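Local coordinates for protein lysine/ornithine decarboxylase (Vibrio vulnificus, PDB 2PLJ) that decarboxylates the basic amino acids lysine and ornithine to the corresponding diamines, using a pyridoxal phosphate cofactor held in a beta/alpha-barrel, at residues P56-D61 with K400-I405; V258-Q263 with A336-T341; V300-S305 with R383-Y388; G323-F328 with D360-I365. One frame throughout, in Å; residues are numbered along the deposited sequence.

Contact 1: P56-D61 with K400-I405; sequences PLLLLD and KRAQTI
Strands 57-61 and 403-405 of the beta-rich domain, one near each end of the chain, run parallel with a twist of 24° and pair L57 with Q403, L58 with T404 and L59 with I405. The backbone bonds start from P56 O, which accepts Q403 N at 3.2 Å. They continue with L58 N giving 2.8 Å to Q403 O, I405 N giving 2.7 Å to L58 O, and L60 N reaching I405 O at 2.9 Å. L57, L59, Q403 and I405 project from one face of the sheet. There L57 CD2 lies against Q403 CB and I405 CG1, while L59 CD2 meets I405 CB at 4.0 Å, each leucine lying beside its partner and pointing the same way; helix 40-53 covers this leucine layer. From the other face L58 and T404 cross obliquely, T404 OG1 lying 3.6 Å from L58 CB. A402 CB fills the space between the P56 ring and L58 CG. K400, bent at its second torsion, brings NZ to 2.8 Å from P56 O, though at an angle too poor for a hydrogen bond. The four backbone bonds fix the strand register, and aliphatic contacts on both faces add packing rather than further polar bonds.

Contact 2: V258-Q263 with A336-T341; sequences VNYTQQ and ARYPLT
Y260 has more surface buried here than any other residue of the pair of loops, and it meets 336-341 with its CB, its ring and its carbonyl. CB sits 3.3 Å from R337 O, and the ring runs alongside that of Y338, both pointing the same way, with Y260 CE1 at 3.8 Å from Y338 CD1. The two planes are inclined at 69° and their centroids are 5.9 Å apart, so the rings touch obliquely through a few carbons. On the backbone side, Y260 O lies 3.4 Å from P339 CG. T261 follows with its methyl group: a first torsion of 64° places OG1 between the backbone N and the carbonyl carbon, and CG2 then packs on the chain at 3.7 Å from P339 N. The loop 258-263 follows strand 249-251 of the pyridoxal-binding beta/alpha-barrel, whereas 336-341 leads into strand 340-342 of the beta-rich domain, and the contact is therefore a domain junction within one subunit. R337, the third main contributor, extends its chain fully from CG to NE and crosses T261 at about a right angle, leaving R337 CD 3.9 Å from T261 OG1. A water supplies a polar bridge, accepting from T261 N at 2.9 Å and donating to R337 O at 3.1 Å. Beyond the two segments, the hydroxyl of Y260 is hydrogen-bonded to NH1 of R293, a residue whose backbone N binds the ligand, and the ring of Y260 also rests on T384.

Contact 3: V300-S305 with R383-Y388; sequences VTSVAS and RTMGAY. With P3T ((4-{[(4-aminobutyl)amino]methyl}-5-hydroxy-6-methylpyridin-3-yl)methyl dihydrogen phosphate), chain D.
M385 N donates to V300 O at 3.0 Å. Next to it V300 points its side chain at the turning chain, and V300 CB comes within 3.4 Å of G386 CA, tighter than ordinary van der Waals contact. The thioether chain of M385, bent at its second and third torsions, curls over S302 so that CG lies 3.4 Å from S302 OG and CE also stays close. That hydroxyl is brought under the methionine by a first torsion of 62°, which sets it between the serine's backbone N and carbonyl carbon. Two waters extend the grip. One donates to V300 O and accepts from T384 N, giving the carbonyl a second donor; the other accepts from R383 NE and pairs with T301 OG1 at 2.7 Å. Strand 300-312 belongs to the beta-rich domain, lying between strands 57-61 and 379-382, and the loop that leaves strand 379-382 here passes on into the active site. At its far end Y388 takes part in the ligand pocket of the pyridoxal-putrescine adduct. Its hydroxyl donates to phosphate oxygen OAF at 2.6 Å, while one face of its ring carries the diamine carbon CAI 3.5 Å above the plane, over the centre. G255, G292 and R293 add backbone N-H groups around the same ligand, S217 adds its hydroxyl, and F396 of the second subunit packs against Y388.

Contact 4: G323-F328 with D360-I365; sequences GIYGSF and DSVDVI. With P3T ((4-{[(4-aminobutyl)amino]methyl}-5-hydroxy-6-methylpyridin-3-yl)methyl dihydrogen phosphate), chain E.
First torsions near 180° swing the carboxylates of D363 (chi1 -173°) and D360 (chi1 -158°) across to I324 and Y325. D363 OD1 accepts I324 N at 2.9 Å, approached from well above the carboxylate plane. D363 OD2 lies at the edge of the Y325 ring, in its plane, and is itself hydrogen-bonded to the hydroxyl of T358. D360 divides its oxygens: OD2 takes a short 2.5 Å bond from Y325 OH, and OD1 accepts V362 N at 3.0 Å in an Asx turn. Alongside, I324 crosses V362 at about a right angle, CD1 sitting 3.5 Å from V362 CG1. At the other end I365 covers one face of F328 in a CH-pi contact, with CG2 4.2 Å from the ring centroid, and its CD1 also meets G323 CA. G323 O closes its own loop by accepting both G326 N and F328 N. The pair of loops lies at the subunit interface: F333 of the second subunit stacks on Y325, and its K186 bonds to the carbonyls of D360 and D363. D360 OD2 is 3.4 Å from diamine carbon CAJ of the adduct held by that subunit and 3.5 Å from its terminal amine NAB. Thus D360, fixed by Y325 and V362, probably helps to attract the basic end of the substrate.

Contact 1 closes a loop of the chain that contains the other three. Contact 4 is nested inside contact 3, while contact 2 interlocks with both. Contacts 1 and 3 are close, with centres 8 Å apart, because strands 57-61 and 300-312 are antiparallel neighbours in the mixed sheet of the beta domain. M385 reaches from contact 3 to Y338 of contact 2 and F328 of contact 4, although the centres of those two contacts lie 17 Å apart. The ligand pocket is approached twice: 383-388 carries Y388 to the adduct of its own subunit, and 360-365 carries D360 to that of the partner, so each active site draws on both chains of the dimer.

Contact 1: P56-D61 with K400-I405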
# COMPACT_ATOMS: atom_id res chain seq x y z
N PRO A 56 8.97 -14.54 -3.13
CA PRO A 56 7.66 -15.01 -2.66
C PRO A 56 6.66 -15.25 -3.80
O PRO A 56 6.81 -14.70 -4.90
CB PRO A 56 7.17 -13.86 -1.76
CG PRO A 56 7.79 -12.63 -2.36
CD PRO A 56 9.09 -13.07 -3.06
N LEU A 57 5.64 -16.06 -3.50
CA LEU A 57 4.63 -16.48 -4.50
C LEU A 57 3.25 -16.36 -3.91
O LEU A 57 3.09 -16.44 -2.68
CB LEU A 57 4.84 -17.96 -4.87
CG LEU A 57 6.15 -18.37 -5.52
CD1 LEU A 57 6.20 -19.88 -5.72
CD2 LEU A 57 6.39 -17.61 -6.84
N LEU A 58 2.26 -16.24 -4.79
CA LEU A 58 0.86 -16.40 -4.43
C LEU A 58 0.30 -17.53 -5.33
O LEU A 58 0.32 -17.40 -6.56
CB LEU A 58 0.11 -15.10 -4.68
CG LEU A 58 0.51 -13.96 -3.74
CD1 LEU A 58 -0.03 -12.66 -4.27
CD2 LEU A 58 -0.06 -14.18 -2.34
N LEU A 59 -0.15 -18.62 -4.72
CA LEU A 59 -0.67 -19.76 -5.48
C LEU A 59 -2.19 -19.62 -5.61
O LEU A 59 -2.90 -19.70 -4.61
CB LEU A 59 -0.28 -21.10 -4.84
CG LEU A 59 1.22 -21.28 -4.54
CD1 LEU A 59 1.46 -22.66 -3.93
CD2 LEU A 59 2.05 -21.07 -5.83
N LEU A 60 -2.65 -19.42 -6.82
CA LEU A 60 -4.07 -19.23 -7.10
C LEU A 60 -4.68 -20.52 -7.65
O LEU A 60 -4.26 -21.05 -8.69
CB LEU A 60 -4.24 -18.11 -8.14
CG LEU A 60 -5.61 -18.02 -8.82
CD1 LEU A 60 -6.67 -17.67 -7.74
CD2 LEU A 60 -5.55 -16.95 -9.94
N ASP A 61 -5.66 -21.04 -6.92
CA ASP A 61 -6.27 -22.31 -7.31
C ASP A 61 -7.66 -22.03 -7.90
O ASP A 61 -8.63 -21.71 -7.16
CB ASP A 61 -6.37 -23.26 -6.10
CG ASP A 61 -6.96 -24.63 -6.47
OD1 ASP A 61 -7.36 -24.82 -7.65
OD2 ASP A 61 -7.04 -25.51 -5.56
N LYS A 400 10.70 -6.76 -4.98
CA LYS A 400 9.86 -7.43 -6.00
C LYS A 400 8.56 -7.91 -5.35
O LYS A 400 8.56 -8.38 -4.20
CB LYS A 400 10.66 -8.57 -6.66
CG LYS A 400 9.86 -9.60 -7.47
CD LYS A 400 9.60 -10.90 -6.63
CE LYS A 400 9.06 -12.07 -7.46
NZ LYS A 400 8.44 -13.11 -6.56
N ARG A 401 7.44 -7.73 -6.06
CA ARG A 401 6.16 -8.20 -5.57
C ARG A 401 6.14 -9.73 -5.71
O ARG A 401 6.74 -10.28 -6.63
CB ARG A 401 5.00 -7.60 -6.39
CG ARG A 401 4.85 -6.08 -6.22
CD ARG A 401 3.58 -5.63 -6.84
NE ARG A 401 3.53 -4.18 -7.03
CZ ARG A 401 2.41 -3.52 -7.29
NH1 ARG A 401 1.27 -4.19 -7.36
NH2 ARG A 401 2.40 -2.20 -7.45
N ALA A 402 5.42 -10.40 -4.82
CA ALA A 402 5.14 -11.81 -5.02
C ALA A 402 4.55 -12.06 -6.41
O ALA A 402 3.70 -11.29 -6.89
CB ALA A 402 4.17 -12.30 -3.96
N GLN A 403 5.00 -13.13 -7.04
CA GLN A 403 4.46 -13.57 -8.33
C GLN A 403 3.27 -14.48 -8.08
O GLN A 403 3.35 -15.43 -7.28
CB GLN A 403 5.54 -14.32 -9.12
CG GLN A 403 5.07 -14.64 -10.53
CD GLN A 403 6.10 -15.31 -11.42
OE1 GLN A 403 5.86 -15.46 -12.61
NE2 GLN A 403 7.25 -15.71 -10.85
N THR A 404 2.17 -14.22 -8.78
CA THR A 404 1.02 -15.11 -8.70
C THR A 404 1.15 -16.26 -9.70
O THR A 404 1.44 -16.05 -10.88
CB THR A 404 -0.30 -14.31 -8.90
OG1 THR A 404 -0.50 -13.41 -7.80
CG2 THR A 404 -1.51 -15.24 -8.96
N ILE A 405 0.93 -17.48 -9.23
CA ILE A 405 0.97 -18.66 -10.10
C ILE A 405 -0.46 -19.21 -10.19
O ILE A 405 -1.02 -19.62 -9.18
CB ILE A 405 1.91 -19.77 -9.56
CG1 ILE A 405 3.31 -19.21 -9.23
CG2 ILE A 405 1.97 -20.89 -10.60
CD1 ILE A 405 4.00 -18.55 -10.42

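Contact 2: V258-Q263 with A336-T341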
# COMPACT_ATOMS: atom_id res chain seq x y z
N VAL A 258 -15.86 -14.74 4.95
CA VAL A 258 -15.13 -16.02 4.87
C VAL A 258 -14.33 -16.23 6.15
O VAL A 258 -14.11 -15.30 6.93
CB VAL A 258 -14.17 -16.05 3.66
CG1 VAL A 258 -14.92 -15.82 2.38
CG2 VAL A 258 -13.05 -15.04 3.83
N ASN A 259 -13.90 -17.46 6.35
CA ASN A 259 -13.11 -17.80 7.53
C ASN A 259 -11.69 -17.30 7.38
O ASN A 259 -11.03 -17.64 6.40
CB ASN A 259 -13.08 -19.30 7.75
CG ASN A 259 -14.44 -19.86 8.07
OD1 ASN A 259 -14.95 -20.73 7.36
ND2 ASN A 259 -15.07 -19.31 9.07
N TYR A 260 -11.24 -16.53 8.36
CA TYR A 260 -9.80 -16.24 8.51
C TYR A 260 -9.30 -17.03 9.70
O TYR A 260 -9.08 -18.23 9.59
CB TYR A 260 -9.52 -14.74 8.64
CG TYR A 260 -9.72 -14.06 7.31
CD1 TYR A 260 -8.68 -14.03 6.36
CD2 TYR A 260 -10.95 -13.49 6.97
CE1 TYR A 260 -8.86 -13.42 5.10
CE2 TYR A 260 -11.15 -12.88 5.73
CZ TYR A 260 -10.11 -12.85 4.79
OH TYR A 260 -10.36 -12.24 3.56
N THR A 261 -9.14 -16.39 10.85
CA THR A 261 -8.71 -17.15 12.04
C THR A 261 -9.88 -17.45 12.98
O THR A 261 -9.70 -18.12 13.99
CB THR A 261 -7.58 -16.45 12.82
OG1 THR A 261 -8.07 -15.20 13.34
CG2 THR A 261 -6.37 -16.20 11.90
N GLN A 262 -11.06 -16.94 12.66
CA GLN A 262 -12.26 -17.17 13.46
C GLN A 262 -13.35 -17.72 12.54
O GLN A 262 -13.51 -17.26 11.40
CB GLN A 262 -12.75 -15.87 14.12
CG GLN A 262 -11.84 -15.29 15.21
CD GLN A 262 -11.84 -16.08 16.51
OE1 GLN A 262 -12.90 -16.50 16.99
NE2 GLN A 262 -10.65 -16.29 17.09
N GLN A 263 -14.10 -18.70 13.04
CA GLN A 263 -15.21 -19.30 12.30
C GLN A 263 -16.29 -18.25 12.04
O GLN A 263 -16.71 -17.52 12.95
CB GLN A 263 -15.78 -20.49 13.10
CG GLN A 263 -17.12 -21.05 12.61
CD GLN A 263 -17.03 -21.76 11.26
OE1 GLN A 263 -15.95 -22.21 10.84
NE2 GLN A 263 -18.17 -21.88 10.57
N ALA A 336 -6.72 -6.91 8.58
CA ALA A 336 -6.78 -8.35 8.39
C ALA A 336 -5.93 -9.14 9.38
O ALA A 336 -5.01 -8.60 10.02
CB ALA A 336 -6.35 -8.71 6.97
N ARG A 337 -6.21 -10.44 9.47
CA ARG A 337 -5.37 -11.38 10.20
C ARG A 337 -5.51 -12.72 9.48
O ARG A 337 -6.64 -13.24 9.34
CB ARG A 337 -5.79 -11.52 11.67
CG ARG A 337 -4.79 -12.35 12.44
CD ARG A 337 -5.21 -12.57 13.89
NE ARG A 337 -4.20 -13.35 14.60
CZ ARG A 337 -3.55 -12.94 15.69
NH1 ARG A 337 -3.81 -11.75 16.25
NH2 ARG A 337 -2.63 -13.73 16.25
N TYR A 338 -4.39 -13.26 9.01
CA TYR A 338 -4.41 -14.50 8.22
C TYR A 338 -3.83 -15.65 9.01
O TYR A 338 -2.83 -15.46 9.71
CB TYR A 338 -3.63 -14.35 6.89
CG TYR A 338 -3.97 -13.07 6.15
CD1 TYR A 338 -5.09 -13.00 5.32
CD2 TYR A 338 -3.17 -11.92 6.32
CE1 TYR A 338 -5.44 -11.81 4.68
CE2 TYR A 338 -3.49 -10.71 5.67
CZ TYR A 338 -4.63 -10.68 4.85
OH TYR A 338 -4.92 -9.51 4.20
N PRO A 339 -4.39 -16.87 8.82
CA PRO A 339 -3.72 -18.05 9.40
C PRO A 339 -2.34 -18.19 8.76
O PRO A 339 -2.22 -18.02 7.56
CB PRO A 339 -4.62 -19.23 9.00
CG PRO A 339 -5.92 -18.61 8.46
CD PRO A 339 -5.57 -17.22 8.00
N LEU A 340 -1.34 -18.46 9.57
CA LEU A 340 0.05 -18.63 9.12
C LEU A 340 0.57 -19.98 9.58
O LEU A 340 0.27 -20.43 10.70
CB LEU A 340 0.94 -17.51 9.67
CG LEU A 340 0.61 -16.06 9.27
CD1 LEU A 340 1.43 -15.08 10.12
CD2 LEU A 340 0.81 -15.83 7.79
N THR A 341 1.36 -20.63 8.73
CA THR A 341 1.98 -21.89 9.11
C THR A 341 3.37 -21.99 8.47
O THR A 341 3.81 -21.08 7.75
CB THR A 341 1.03 -23.11 8.79
OG1 THR A 341 1.51 -24.29 9.43
CG2 THR A 341 0.87 -23.34 7.28
O HOH W 1 -8.83 -13.55 11.54

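Contact 3: V300-S305 with R383-Y388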
# COMPACT_ATOMS: atom_id res chain seq x y z
N VAL A 300 -6.35 -18.36 -2.67
CA VAL A 300 -4.93 -18.02 -2.81
C VAL A 300 -4.18 -18.40 -1.53
O VAL A 300 -4.66 -18.14 -0.42
CB VAL A 300 -4.71 -16.51 -3.17
CG1 VAL A 300 -3.22 -16.15 -3.18
CG2 VAL A 300 -5.39 -16.16 -4.53
N THR A 301 -3.02 -19.00 -1.70
CA THR A 301 -2.11 -19.33 -0.60
C THR A 301 -0.81 -18.57 -0.82
O THR A 301 -0.26 -18.63 -1.92
CB THR A 301 -1.81 -20.84 -0.66
OG1 THR A 301 -3.05 -21.55 -0.56
CG2 THR A 301 -0.88 -21.25 0.52
N SER A 302 -0.32 -17.87 0.20
CA SER A 302 0.93 -17.11 0.03
C SER A 302 2.10 -17.96 0.49
O SER A 302 1.95 -18.79 1.38
CB SER A 302 0.91 -15.80 0.82
OG SER A 302 0.79 -16.05 2.23
N VAL A 303 3.25 -17.74 -0.15
CA VAL A 303 4.47 -18.45 0.20
C VAL A 303 5.57 -17.41 0.28
O VAL A 303 5.86 -16.71 -0.71
CB VAL A 303 4.83 -19.55 -0.86
CG1 VAL A 303 6.09 -20.31 -0.43
CG2 VAL A 303 3.66 -20.50 -1.10
N ALA A 304 6.17 -17.28 1.46
CA ALA A 304 7.35 -16.41 1.64
C ALA A 304 8.49 -17.22 2.20
O ALA A 304 8.28 -18.30 2.75
CB ALA A 304 7.02 -15.26 2.60
N SER A 305 9.70 -16.71 2.02
CA SER A 305 10.88 -17.39 2.51
C SER A 305 11.67 -16.50 3.46
O SER A 305 11.59 -15.26 3.40
CB SER A 305 11.74 -17.90 1.35
OG SER A 305 12.57 -16.88 0.81
N ARG A 383 -2.75 -18.47 4.61
CA ARG A 383 -3.99 -18.96 4.01
C ARG A 383 -5.01 -17.83 3.87
O ARG A 383 -4.95 -16.83 4.60
CB ARG A 383 -4.66 -20.08 4.82
CG ARG A 383 -3.74 -21.08 5.54
CD ARG A 383 -2.94 -21.94 4.59
NE ARG A 383 -3.74 -22.83 3.75
CZ ARG A 383 -4.03 -24.10 4.04
NH1 ARG A 383 -3.65 -24.66 5.19
NH2 ARG A 383 -4.75 -24.82 3.17
N THR A 384 -6.01 -18.07 3.00
CA THR A 384 -7.08 -17.10 2.77
C THR A 384 -6.45 -15.76 2.31
O THR A 384 -6.84 -14.66 2.74
CB THR A 384 -7.98 -16.87 4.03
OG1 THR A 384 -8.06 -18.09 4.80
CG2 THR A 384 -9.40 -16.43 3.61
N MET A 385 -5.47 -15.89 1.42
CA MET A 385 -4.68 -14.74 0.95
C MET A 385 -5.14 -14.14 -0.39
O MET A 385 -4.38 -13.43 -1.07
CB MET A 385 -3.18 -15.10 0.91
CG MET A 385 -2.55 -15.27 2.29
SD MET A 385 -2.42 -13.66 3.12
CE MET A 385 -1.12 -12.90 2.18
N GLY A 386 -6.41 -14.39 -0.76
CA GLY A 386 -6.85 -14.03 -2.11
C GLY A 386 -7.38 -12.61 -2.27
O GLY A 386 -7.30 -12.03 -3.36
N ALA A 387 -7.98 -12.06 -1.21
CA ALA A 387 -8.76 -10.84 -1.34
C ALA A 387 -8.08 -9.68 -0.60
O ALA A 387 -7.71 -9.84 0.57
CB ALA A 387 -10.20 -11.04 -0.77
N TYR A 388 -7.92 -8.53 -1.28
CA TYR A 388 -7.33 -7.30 -0.67
C TYR A 388 -5.95 -7.62 -0.07
O TYR A 388 -5.65 -7.29 1.09
CB TYR A 388 -8.29 -6.68 0.38
CG TYR A 388 -9.71 -6.55 -0.13
CD1 TYR A 388 -10.04 -5.61 -1.11
CD2 TYR A 388 -10.73 -7.40 0.36
CE1 TYR A 388 -11.34 -5.49 -1.58
CE2 TYR A 388 -12.07 -7.29 -0.10
CZ TYR A 388 -12.35 -6.35 -1.10
OH TYR A 388 -13.62 -6.23 -1.58
OAE P3T D . -17.77 -8.98 -1.16
PAU P3T D . -16.75 -7.89 -0.63
OAF P3T D . -15.29 -8.15 -1.24
OAC P3T D . -16.70 -7.73 0.88
OAP P3T D . -17.11 -6.42 -1.22
CAM P3T D . -17.11 -6.24 -2.69
CAS P3T D . -17.73 -4.86 -2.93
CAH P3T D . -18.97 -4.90 -3.58
NAO P3T D . -19.63 -3.77 -3.83
CAQ P3T D . -19.17 -2.58 -3.47
CAA P3T D . -20.01 -1.32 -3.77
CAR P3T D . -17.94 -2.47 -2.78
OAD P3T D . -17.50 -1.25 -2.43
CAT P3T D . -17.20 -3.63 -2.49
CAG P3T D . -15.93 -3.52 -1.85
NAN P3T D . -15.65 -2.46 -1.11
CAL P3T D . -14.36 -2.16 -0.40
CAK P3T D . -13.83 -3.36 0.40
CAJ P3T D . -12.45 -2.91 0.98
CAI P3T D . -11.81 -4.03 1.80
NAB P3T D . -10.61 -3.56 2.54
O HOH W 2 -6.23 -20.19 1.23
O HOH W 3 -4.83 -22.44 1.27

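Contact 4: G323-F328 with D360-I365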
# COMPACT_ATOMS: atom_id res chain seq x y z
N GLY A 323 5.74 -8.92 2.92
CA GLY A 323 5.26 -8.29 4.15
C GLY A 323 4.19 -7.24 3.89
O GLY A 323 3.47 -7.33 2.91
N ILE A 324 4.10 -6.27 4.81
CA ILE A 324 2.96 -5.32 4.83
C ILE A 324 2.96 -4.35 3.67
O ILE A 324 1.93 -3.72 3.39
CB ILE A 324 2.84 -4.53 6.16
CG1 ILE A 324 3.81 -3.33 6.15
CG2 ILE A 324 2.93 -5.50 7.37
CD1 ILE A 324 3.60 -2.33 7.29
N TYR A 325 4.10 -4.21 2.98
CA TYR A 325 4.14 -3.39 1.75
C TYR A 325 3.87 -4.22 0.50
O TYR A 325 3.86 -3.69 -0.63
CB TYR A 325 5.50 -2.70 1.65
CG TYR A 325 5.63 -1.54 2.62
CD1 TYR A 325 5.01 -0.29 2.35
CD2 TYR A 325 6.35 -1.68 3.82
CE1 TYR A 325 5.12 0.78 3.23
CE2 TYR A 325 6.48 -0.60 4.68
CZ TYR A 325 5.88 0.63 4.37
OH TYR A 325 6.02 1.68 5.25
N GLY A 326 3.63 -5.50 0.74
CA GLY A 326 3.39 -6.48 -0.32
C GLY A 326 2.08 -7.23 -0.11
O GLY A 326 1.01 -6.62 0.00
N SER A 327 2.16 -8.57 -0.05
CA SER A 327 0.94 -9.39 0.01
C SER A 327 0.20 -9.25 1.31
O SER A 327 -1.03 -9.48 1.37
CB SER A 327 1.23 -10.88 -0.22
OG SER A 327 1.98 -11.10 -1.40
N PHE A 328 0.93 -8.81 2.36
CA PHE A 328 0.31 -8.60 3.69
C PHE A 328 -0.15 -7.18 3.93
O PHE A 328 -0.43 -6.80 5.06
CB PHE A 328 1.26 -9.10 4.78
CG PHE A 328 1.45 -10.59 4.74
CD1 PHE A 328 0.54 -11.45 5.37
CD2 PHE A 328 2.51 -11.15 4.01
CE1 PHE A 328 0.72 -12.86 5.30
CE2 PHE A 328 2.68 -12.56 3.93
CZ PHE A 328 1.79 -13.40 4.58
N ASP A 360 11.51 -0.75 7.14
CA ASP A 360 10.58 -0.09 8.01
C ASP A 360 10.25 -0.94 9.22
O ASP A 360 9.87 -2.10 9.10
CB ASP A 360 9.32 0.17 7.20
CG ASP A 360 8.49 1.26 7.78
OD1 ASP A 360 8.49 1.43 9.02
OD2 ASP A 360 7.87 1.97 6.96
N SER A 361 10.40 -0.36 10.41
CA SER A 361 10.00 -1.08 11.63
C SER A 361 8.50 -1.43 11.66
O SER A 361 8.09 -2.37 12.34
CB SER A 361 10.44 -0.29 12.88
OG SER A 361 9.86 1.00 12.86
N VAL A 362 7.67 -0.70 10.91
CA VAL A 362 6.23 -0.97 10.82
C VAL A 362 5.97 -2.28 10.04
O VAL A 362 4.90 -2.90 10.18
CB VAL A 362 5.43 0.19 10.12
CG1 VAL A 362 5.68 0.23 8.60
CG2 VAL A 362 3.92 0.03 10.35
N ASP A 363 6.94 -2.69 9.23
CA ASP A 363 6.75 -3.85 8.38
C ASP A 363 6.96 -5.15 9.19
O ASP A 363 8.00 -5.81 9.12
CB ASP A 363 7.69 -3.79 7.17
CG ASP A 363 7.42 -4.90 6.17
OD1 ASP A 363 6.49 -5.73 6.40
OD2 ASP A 363 8.12 -4.91 5.13
N VAL A 364 5.92 -5.50 9.93
CA VAL A 364 5.89 -6.71 10.76
C VAL A 364 4.56 -7.42 10.51
O VAL A 364 3.49 -6.76 10.55
CB VAL A 364 6.06 -6.35 12.24
CG1 VAL A 364 5.79 -7.56 13.16
CG2 VAL A 364 7.46 -5.77 12.43
N ILE A 365 4.62 -8.72 10.22
CA ILE A 365 3.42 -9.51 9.89
C ILE A 365 2.81 -10.18 11.12
O ILE A 365 1.58 -10.31 11.21
CB ILE A 365 3.79 -10.63 8.87
CG1 ILE A 365 4.34 -10.03 7.56
CG2 ILE A 365 2.63 -11.62 8.71
CD1 ILE A 365 5.27 -11.04 6.83
OAE P3T E . 15.97 10.44 6.80
PAU P3T E . 14.74 9.42 6.92
OAF P3T E . 13.94 9.49 5.54
OAC P3T E . 13.88 9.60 8.18
OAP P3T E . 15.27 7.96 7.04
CAM P3T E . 16.05 7.39 5.88
CAS P3T E . 16.64 6.06 6.33
CAH P3T E . 18.05 6.04 6.44
NAO P3T E . 18.66 4.93 6.83
CAQ P3T E . 18.03 3.79 7.16
CAA P3T E . 18.82 2.54 7.62
CAR P3T E . 16.62 3.75 7.07
OAD P3T E . 15.98 2.63 7.38
CAT P3T E . 15.91 4.91 6.66
CAG P3T E . 14.49 4.83 6.54
NAN P3T E . 13.80 3.95 7.27
CAL P3T E . 12.32 3.71 7.25
CAK P3T E . 11.47 4.99 7.16
CAJ P3T E . 9.98 4.60 7.04
CAI P3T E . 9.07 5.85 7.07
NAB P3T E . 7.64 5.47 7.09